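Local coordinates for putative glutathione-regulated potassium-efflux system protein KefB (PDB 3C85) that is a putative potassium-efflux antiporter, probably exchanging cations for protons, whose TrkA domain, the part present here, binds nucleotide and probably regulates transport, at the interface of chains A and B. Coordinates in Å, arbitrary orientation; residue numbers count along the deposited sequence, not the author numbering. Chains: chain A/B, Putative glutathione-regulated potassium-efflux system protein KefB.

Contact 1: the interface of chains A and B. Residues chain A 172, 177-182; chain B 41-42, 62, 65, 107-108.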
ATOM      1  N   CYS A 172     -11.632   7.474   2.634  1.00 28.24           N
ATOM      2  CA  CYS A 172     -12.443   8.611   2.263  1.00 31.34           C
ATOM      3  C   CYS A 172     -13.598   8.149   1.391  1.00 32.70           C
ATOM      4  O   CYS A 172     -14.751   8.574   1.585  1.00 32.86           O
ATOM      5  CB  CYS A 172     -11.604   9.699   1.589  1.00 31.12           C
ATOM      6  SG  CYS A 172     -10.471  10.413   2.733  1.00 36.60           S
ATOM      7  N   PRO A 177     -16.077  11.082   4.991  1.00 36.15           N
ATOM      8  CA  PRO A 177     -16.060  12.006   6.119  1.00 36.11           C
ATOM      9  C   PRO A 177     -16.340  13.441   5.642  1.00 37.55           C
ATOM     10  O   PRO A 177     -15.977  13.810   4.510  1.00 36.99           O
ATOM     11  CB  PRO A 177     -14.646  11.830   6.683  1.00 36.20           C
ATOM     12  CG  PRO A 177     -13.833  11.334   5.487  1.00 36.33           C
ATOM     13  CD  PRO A 177     -14.753  10.482   4.721  1.00 35.40           C
ATOM     14  N   GLN A 178     -16.994  14.227   6.493  1.00 37.35           N
ATOM     15  CA  GLN A 178     -17.332  15.595   6.141  1.00 39.70           C
ATOM     16  C   GLN A 178     -16.340  16.574   6.768  1.00 39.16           C
ATOM     17  O   GLN A 178     -16.522  16.995   7.887  1.00 40.20           O
ATOM     18  CB  GLN A 178     -18.769  15.915   6.569  1.00 39.36           C
ATOM     19  CG  GLN A 178     -19.843  15.126   5.772  1.00 43.14           C
ATOM     20  CD  GLN A 178     -21.179  15.859   5.672  1.00 46.26           C
ATOM     21  OE1 GLN A 178     -22.012  15.531   4.827  1.00 50.55           O
ATOM     22  NE2 GLN A 178     -21.383  16.865   6.533  1.00 48.39           N
ATOM     23  N   PHE A 179     -15.297  16.943   6.029  1.00 39.25           N
ATOM     24  CA  PHE A 179     -14.269  17.836   6.545  1.00 38.94           C
ATOM     25  C   PHE A 179     -14.437  19.270   6.067  1.00 40.59           C
ATOM     26  O   PHE A 179     -15.066  19.520   5.031  1.00 41.25           O
ATOM     27  CB  PHE A 179     -12.893  17.391   6.074  1.00 37.73           C
ATOM     28  CG  PHE A 179     -12.488  16.042   6.546  1.00 34.96           C
ATOM     29  CD1 PHE A 179     -12.028  15.123   5.637  1.00 29.04           C
ATOM     30  CD2 PHE A 179     -12.533  15.712   7.892  1.00 31.92           C
ATOM     31  CE1 PHE A 179     -11.598  13.872   6.031  1.00 30.72           C
ATOM     32  CE2 PHE A 179     -12.128  14.454   8.312  1.00 31.47           C
ATOM     33  CZ  PHE A 179     -11.656  13.524   7.362  1.00 31.93           C
ATOM     34  N   THR A 180     -13.863  20.205   6.811  1.00 41.54           N
ATOM     35  CA  THR A 180     -13.681  21.561   6.301  1.00 43.26           C
ATOM     36  C   THR A 180     -12.290  21.627   5.680  1.00 43.79           C
ATOM     37  O   THR A 180     -11.298  21.620   6.401  1.00 44.32           O
ATOM     38  CB  THR A 180     -13.814  22.614   7.415  1.00 43.04           C
ATOM     39  OG1 THR A 180     -15.056  22.417   8.102  1.00 42.41           O
ATOM     40  CG2 THR A 180     -13.781  24.039   6.818  1.00 44.27           C
ATOM     41  N   SER A 181     -12.226  21.670   4.346  1.00 45.44           N
ATOM     42  CA  SER A 181     -10.947  21.674   3.600  1.00 46.39           C
ATOM     43  C   SER A 181     -10.187  22.982   3.760  1.00 47.19           C
ATOM     44  O   SER A 181     -10.772  24.062   3.623  1.00 47.74           O
ATOM     45  CB  SER A 181     -11.173  21.413   2.106  1.00 47.01           C
ATOM     46  OG  SER A 181     -11.556  20.063   1.838  1.00 47.40           O
ATOM     47  N   ILE A 182      -8.882  22.883   4.016  1.00 47.05           N
ATOM     48  CA  ILE A 182      -8.044  24.056   4.277  1.00 46.99           C
ATOM     49  C   ILE A 182      -6.858  24.088   3.300  1.00 46.73           C
ATOM     50  O   ILE A 182      -5.795  23.539   3.586  1.00 45.95           O
ATOM     51  CB  ILE A 182      -7.523  24.065   5.742  1.00 47.19           C
ATOM     52  CG1 ILE A 182      -8.679  23.895   6.746  1.00 48.78           C
ATOM     53  CG2 ILE A 182      -6.645  25.309   6.020  1.00 47.30           C
ATOM     54  CD1 ILE A 182      -9.774  24.945   6.674  1.00 51.92           C
TER
ATOM     55  N   GLN B  41      -8.778  17.987  12.143  1.00 23.00           N
ATOM     56  CA  GLN B  41      -9.942  17.126  12.051  1.00 23.46           C
ATOM     57  C   GLN B  41      -9.582  15.659  11.860  1.00 23.45           C
ATOM     58  O   GLN B  41     -10.452  14.799  12.041  1.00 24.04           O
ATOM     59  CB  GLN B  41     -10.888  17.563  10.945  1.00 24.36           C
ATOM     60  CG  GLN B  41     -11.347  19.012  11.079  1.00 25.97           C
ATOM     61  CD  GLN B  41     -11.805  19.581   9.780  1.00 30.74           C
ATOM     62  OE1 GLN B  41     -11.139  20.421   9.179  1.00 33.92           O
ATOM     63  NE2 GLN B  41     -12.950  19.140   9.328  1.00 33.24           N
ATOM     64  N   VAL B  42      -8.340  15.372  11.430  1.00 22.81           N
ATOM     65  CA  VAL B  42      -7.853  13.996  11.298  1.00 21.65           C
ATOM     66  C   VAL B  42      -6.596  13.773  12.158  1.00 21.40           C
ATOM     67  O   VAL B  42      -5.644  14.559  12.118  1.00 21.57           O
ATOM     68  CB  VAL B  42      -7.547  13.582   9.802  1.00 21.75           C
ATOM     69  CG1 VAL B  42      -7.034  12.101   9.684  1.00 22.14           C
ATOM     70  CG2 VAL B  42      -8.755  13.779   8.920  1.00 23.68           C
ATOM     71  N   TYR B  62      -7.560  17.386   0.942  1.00 31.56           N
ATOM     72  CA  TYR B  62      -8.244  18.328   1.840  1.00 31.67           C
ATOM     73  C   TYR B  62      -7.434  19.525   2.329  1.00 31.46           C
ATOM     74  O   TYR B  62      -7.958  20.391   3.051  1.00 32.29           O
ATOM     75  CB  TYR B  62      -8.780  17.590   3.058  1.00 31.53           C
ATOM     76  CG  TYR B  62      -9.681  16.445   2.762  1.00 31.39           C
ATOM     77  CD1 TYR B  62     -11.019  16.655   2.419  1.00 32.95           C
ATOM     78  CD2 TYR B  62      -9.203  15.127   2.829  1.00 32.98           C
ATOM     79  CE1 TYR B  62     -11.866  15.592   2.144  1.00 33.23           C
ATOM     80  CE2 TYR B  62     -10.034  14.058   2.556  1.00 32.76           C
ATOM     81  CZ  TYR B  62     -11.374  14.300   2.236  1.00 32.94           C
ATOM     82  OH  TYR B  62     -12.198  13.237   1.973  1.00 32.32           O
ATOM     83  N   ILE B  65      -5.499  19.623   7.205  1.00 29.48           N
ATOM     84  CA  ILE B  65      -6.497  19.294   8.222  1.00 27.26           C
ATOM     85  C   ILE B  65      -6.072  18.133   9.140  1.00 25.73           C
ATOM     86  O   ILE B  65      -6.830  17.730  10.019  1.00 25.82           O
ATOM     87  CB  ILE B  65      -7.865  18.981   7.557  1.00 28.05           C
ATOM     88  CG1 ILE B  65      -7.771  17.698   6.726  1.00 27.68           C
ATOM     89  CG2 ILE B  65      -8.287  20.163   6.676  1.00 27.49           C
ATOM     90  CD1 ILE B  65      -9.087  16.966   6.476  1.00 31.48           C
ATOM     91  N   LYS B 107     -12.561  14.388  13.682  1.00 22.95           N
ATOM     92  CA  LYS B 107     -13.661  13.706  12.990  1.00 23.84           C
ATOM     93  C   LYS B 107     -13.271  12.332  12.540  1.00 23.02           C
ATOM     94  O   LYS B 107     -14.130  11.487  12.326  1.00 23.35           O
ATOM     95  CB  LYS B 107     -14.124  14.524  11.784  1.00 24.15           C
ATOM     96  CG  LYS B 107     -14.665  15.898  12.242  1.00 27.06           C
ATOM     97  CD  LYS B 107     -15.152  16.731  11.108  1.00 32.48           C
ATOM     98  CE  LYS B 107     -15.527  18.108  11.605  1.00 37.34           C
ATOM     99  NZ  LYS B 107     -15.617  19.050  10.464  1.00 41.60           N
ATOM    100  N   LEU B 108     -11.980  12.113  12.364  1.00 22.80           N
ATOM    101  CA  LEU B 108     -11.467  10.834  11.865  1.00 21.18           C
ATOM    102  C   LEU B 108     -10.117  10.542  12.480  1.00 21.22           C
ATOM    103  O   LEU B 108      -9.247  11.402  12.521  1.00 19.98           O
ATOM    104  CB  LEU B 108     -11.325  10.857  10.345  1.00 21.42           C
ATOM    105  CG  LEU B 108     -10.704   9.643   9.622  1.00 21.89           C
ATOM    106  CD1 LEU B 108     -11.610   8.442   9.734  1.00 23.22           C
ATOM    107  CD2 LEU B 108     -10.405   9.935   8.130  1.00 22.28           C
TER
HETATM  108  O   HOH W   1     -14.877  13.162   2.230  1.00 44.96           O

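Contact 2: the interface of chains A and B. Residues chain A 108, 134, 136, 154-155, 157; chain B 171, 174-175.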
ATOM      1  N   LEU A 108       4.275  -3.971 -19.969  1.00 28.73           N
ATOM      2  CA  LEU A 108       4.551  -3.680 -18.578  1.00 27.91           C
ATOM      3  C   LEU A 108       4.714  -4.946 -17.749  1.00 26.49           C
ATOM      4  O   LEU A 108       3.904  -5.889 -17.830  1.00 27.57           O
ATOM      5  CB  LEU A 108       3.454  -2.779 -18.006  1.00 27.80           C
ATOM      6  CG  LEU A 108       3.589  -2.448 -16.508  1.00 27.01           C
ATOM      7  CD1 LEU A 108       4.868  -1.584 -16.217  1.00 25.65           C
ATOM      8  CD2 LEU A 108       2.282  -1.792 -15.976  1.00 28.71           C
ATOM      9  N   GLN A 134       8.317  -1.739 -20.251  1.00 29.54           N
ATOM     10  CA  GLN A 134       8.601  -1.069 -19.005  1.00 29.57           C
ATOM     11  C   GLN A 134       8.502  -2.049 -17.847  1.00 27.70           C
ATOM     12  O   GLN A 134       7.903  -3.065 -17.957  1.00 27.37           O
ATOM     13  CB  GLN A 134       7.672   0.121 -18.835  1.00 28.57           C
ATOM     14  CG  GLN A 134       7.731   1.121 -19.980  1.00 32.93           C
ATOM     15  CD  GLN A 134       6.957   2.356 -19.740  1.00 32.86           C
ATOM     16  OE1 GLN A 134       7.520   3.377 -19.453  1.00 41.66           O
ATOM     17  NE2 GLN A 134       5.682   2.279 -19.856  1.00 33.58           N
ATOM     18  N   ALA A 136       8.063  -2.059 -13.487  1.00 25.47           N
ATOM     19  CA  ALA A 136       7.897  -1.430 -12.202  1.00 24.55           C
ATOM     20  C   ALA A 136       8.023  -2.415 -11.062  1.00 24.32           C
ATOM     21  O   ALA A 136       7.756  -3.549 -11.193  1.00 24.65           O
ATOM     22  CB  ALA A 136       6.671  -0.698 -12.121  1.00 24.66           C
ATOM     23  N   ASP A 154      11.922   0.915 -14.456  1.00 26.78           N
ATOM     24  CA  ASP A 154      11.486   2.277 -14.811  1.00 26.74           C
ATOM     25  C   ASP A 154      10.858   3.085 -13.657  1.00 26.84           C
ATOM     26  O   ASP A 154      10.957   4.338 -13.607  1.00 26.96           O
ATOM     27  CB  ASP A 154      10.537   2.208 -15.996  1.00 27.57           C
ATOM     28  CG  ASP A 154      11.172   1.515 -17.220  1.00 27.94           C
ATOM     29  OD1 ASP A 154      11.924   2.164 -17.943  1.00 32.91           O
ATOM     30  OD2 ASP A 154      10.946   0.315 -17.456  1.00 28.39           O
ATOM     31  N   ALA A 155      10.202   2.393 -12.733  1.00 25.52           N
ATOM     32  CA  ALA A 155       9.558   3.042 -11.596  1.00 24.42           C
ATOM     33  C   ALA A 155       9.631   2.133 -10.389  1.00 24.12           C
ATOM     34  O   ALA A 155       9.484   0.946 -10.533  1.00 24.31           O
ATOM     35  CB  ALA A 155       8.094   3.353 -11.907  1.00 24.41           C
ATOM     36  N   PHE A 157       8.361   1.768  -6.145  1.00 21.32           N
ATOM     37  CA  PHE A 157       7.481   2.354  -5.146  1.00 21.58           C
ATOM     38  C   PHE A 157       7.630   1.608  -3.864  1.00 20.52           C
ATOM     39  O   PHE A 157       8.039   0.450  -3.845  1.00 20.60           O
ATOM     40  CB  PHE A 157       6.038   2.311  -5.651  1.00 22.04           C
ATOM     41  CG  PHE A 157       5.821   3.218  -6.830  1.00 25.56           C
ATOM     42  CD1 PHE A 157       5.873   4.623  -6.662  1.00 27.74           C
ATOM     43  CD2 PHE A 157       5.619   2.686  -8.096  1.00 26.73           C
ATOM     44  CE1 PHE A 157       5.705   5.466  -7.731  1.00 31.84           C
ATOM     45  CE2 PHE A 157       5.440   3.539  -9.196  1.00 28.22           C
ATOM     46  CZ  PHE A 157       5.480   4.928  -9.000  1.00 30.56           C
TER
ATOM     47  N   VAL B 171       1.992   3.546 -10.752  1.00 32.11           N
ATOM     48  CA  VAL B 171       2.700   3.130 -11.977  1.00 32.28           C
ATOM     49  C   VAL B 171       2.069   3.674 -13.247  1.00 33.61           C
ATOM     50  O   VAL B 171       2.772   4.161 -14.150  1.00 33.61           O
ATOM     51  CB  VAL B 171       2.822   1.599 -12.104  1.00 32.08           C
ATOM     52  CG1 VAL B 171       3.498   1.250 -13.444  1.00 33.14           C
ATOM     53  CG2 VAL B 171       3.655   1.056 -10.981  1.00 31.23           C
ATOM     54  N   GLN B 174       2.888   7.473 -13.321  1.00 39.00           N
ATOM     55  CA  GLN B 174       4.265   7.795 -13.681  1.00 39.07           C
ATOM     56  C   GLN B 174       4.646   7.400 -15.102  1.00 39.11           C
ATOM     57  O   GLN B 174       5.305   8.176 -15.773  1.00 37.62           O
ATOM     58  CB  GLN B 174       5.291   7.178 -12.705  1.00 38.94           C
ATOM     59  CG  GLN B 174       6.698   7.848 -12.863  1.00 39.06           C
ATOM     60  CD  GLN B 174       7.826   7.048 -12.214  1.00 39.21           C
ATOM     61  OE1 GLN B 174       7.773   6.713 -11.025  1.00 35.96           O
ATOM     62  NE2 GLN B 174       8.871   6.746 -13.007  1.00 38.72           N
ATOM     63  N   LEU B 175       4.268   6.186 -15.534  1.00 38.53           N
ATOM     64  CA  LEU B 175       4.733   5.636 -16.812  1.00 39.20           C
ATOM     65  C   LEU B 175       3.778   5.801 -18.014  1.00 40.24           C
ATOM     66  O   LEU B 175       4.197   5.588 -19.162  1.00 40.29           O
ATOM     67  CB  LEU B 175       5.106   4.156 -16.663  1.00 38.18           C
ATOM     68  CG  LEU B 175       6.159   3.754 -15.617  1.00 38.88           C
ATOM     69  CD1 LEU B 175       6.402   2.247 -15.635  1.00 34.74           C
ATOM     70  CD2 LEU B 175       7.487   4.502 -15.782  1.00 36.02           C
TER

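Contact 1: the interface of chains A and B
A:Phe179 has CG anti to its carbonyl carbon (chi1 -62°), and this sends the ring into chain B. B:Tyr62 has the same first torsion (chi1 -56°) and crosses it at about a right angle. The phenyl edge points down onto the tyrosine: CD1 of A:Phe179 sits over the ring centre, 3.5 Å from CE1 of B:Tyr62. B:Ile65 covers one phenylalanine face. Its CG1 takes the crowded position between backbone N and carbonyl carbon, and CD1 of B:Ile65 then lies 3.5 Å from CG of A:Phe179. The far tip of the phenyl ring meets the chain B sheet, with CZ of A:Phe179 3.3 Å from CG2 of B:Val42. CD2 of B:Leu108 lies at the ring edge, and CB of B:Lys107 lies near CE2. The ring is therefore held from its face, edge and tip.

Polar contacts to the tail backbone flank the ring. A:Ile182 N donates to B:Tyr62 O at 2.8 Å, nearly along the C=O axis (162°). At the other end of the tyrosine, a water lies 2.7 Å from the phenolic OH of B:Tyr62 and 2.6 Å from A:Pro177 O. The side-chain amide of B:Gln41 faces the A:Thr180 backbone. As modelled, B:Gln41 NE2 is 2.9 Å from A:Thr180 N and B:Gln41 OE1 is 3.0 Å from A:Thr180 O. Donor meets donor and acceptor meets acceptor, so the amide is probably turned over; exchanging OE1 and NE2 would allow two hydrogen bonds. The site docks the C-terminal tail of one copy on the Rossmann-type TrkA domain of the other, and may stabilise a dimer.

Contact 2: the interface of chains A and B
The tight part centres on B:Val171. Its CG1 is anti to the backbone N (chi1 177°), so the two methyls diverge, CG2 toward A:Phe157 and CG1 toward A:Leu108, with A:Ala136 beneath both. CG2 of B:Val171 lies 3.5 Å from CE2, at the outer part of the A:Phe157 ring, and 3.7 Å from A:Ala136 CB. CD2 of A:Leu108 meets CG1 of B:Val171 tip to tip at a looser 4.1 Å.

One helical turn on, B:Gln174 has CG anti to the backbone N and an extended chain. Its amide passes over A:Ala155 CB and lies obliquely to the A:Phe157 ring, the planes 67° apart. OE1 of B:Gln174 approaches CZ of A:Phe157 to 3.5 Å. B:Gln174 NE2 gives a weak, bent hydrogen bond to A:Asp154 O at 3.2 Å (131° at H).

The contact is looser around B:Leu175, although this residue buries the most surface in the patch. Its isobutyl group lies between A:Gln134 and A:Asp154. CD2 of B:Leu175 is 3.8 Å from CB of A:Asp154. A:Gln134 reaches toward the leucine tip to tip, but A:Gln134 NE2 remains 3.7 Å from B:Leu175 O, so this side is held mainly by van der Waals contact.

The patch puts the C-terminal end of helix 159-175 of one copy against the starts of strands 108-111, 134-139 and 155-158 of the other. It therefore lies at the end of the sheet opposite the glycine loop that follows strand 42-45.

Contact 1 and contact 2, as given, have C-alpha centres about 31 Å apart. They come from opposite halves of a two-fold interface, and each has a twin with the chains exchanged, though contact 1's twin has less modelled tail. Both use helix 159-175: contact 2 takes its last turns, while contact 1 takes A:Cys172 and the tail after the helix. Leu108 also serves in both, so within one copy the two docking surfaces adjoin at strand 108-111. Helix and tail thus form a continuous arm laid across the partner. Such reciprocal exchange suggests a dimer, in which movement of one TrkA domain could be passed to the other.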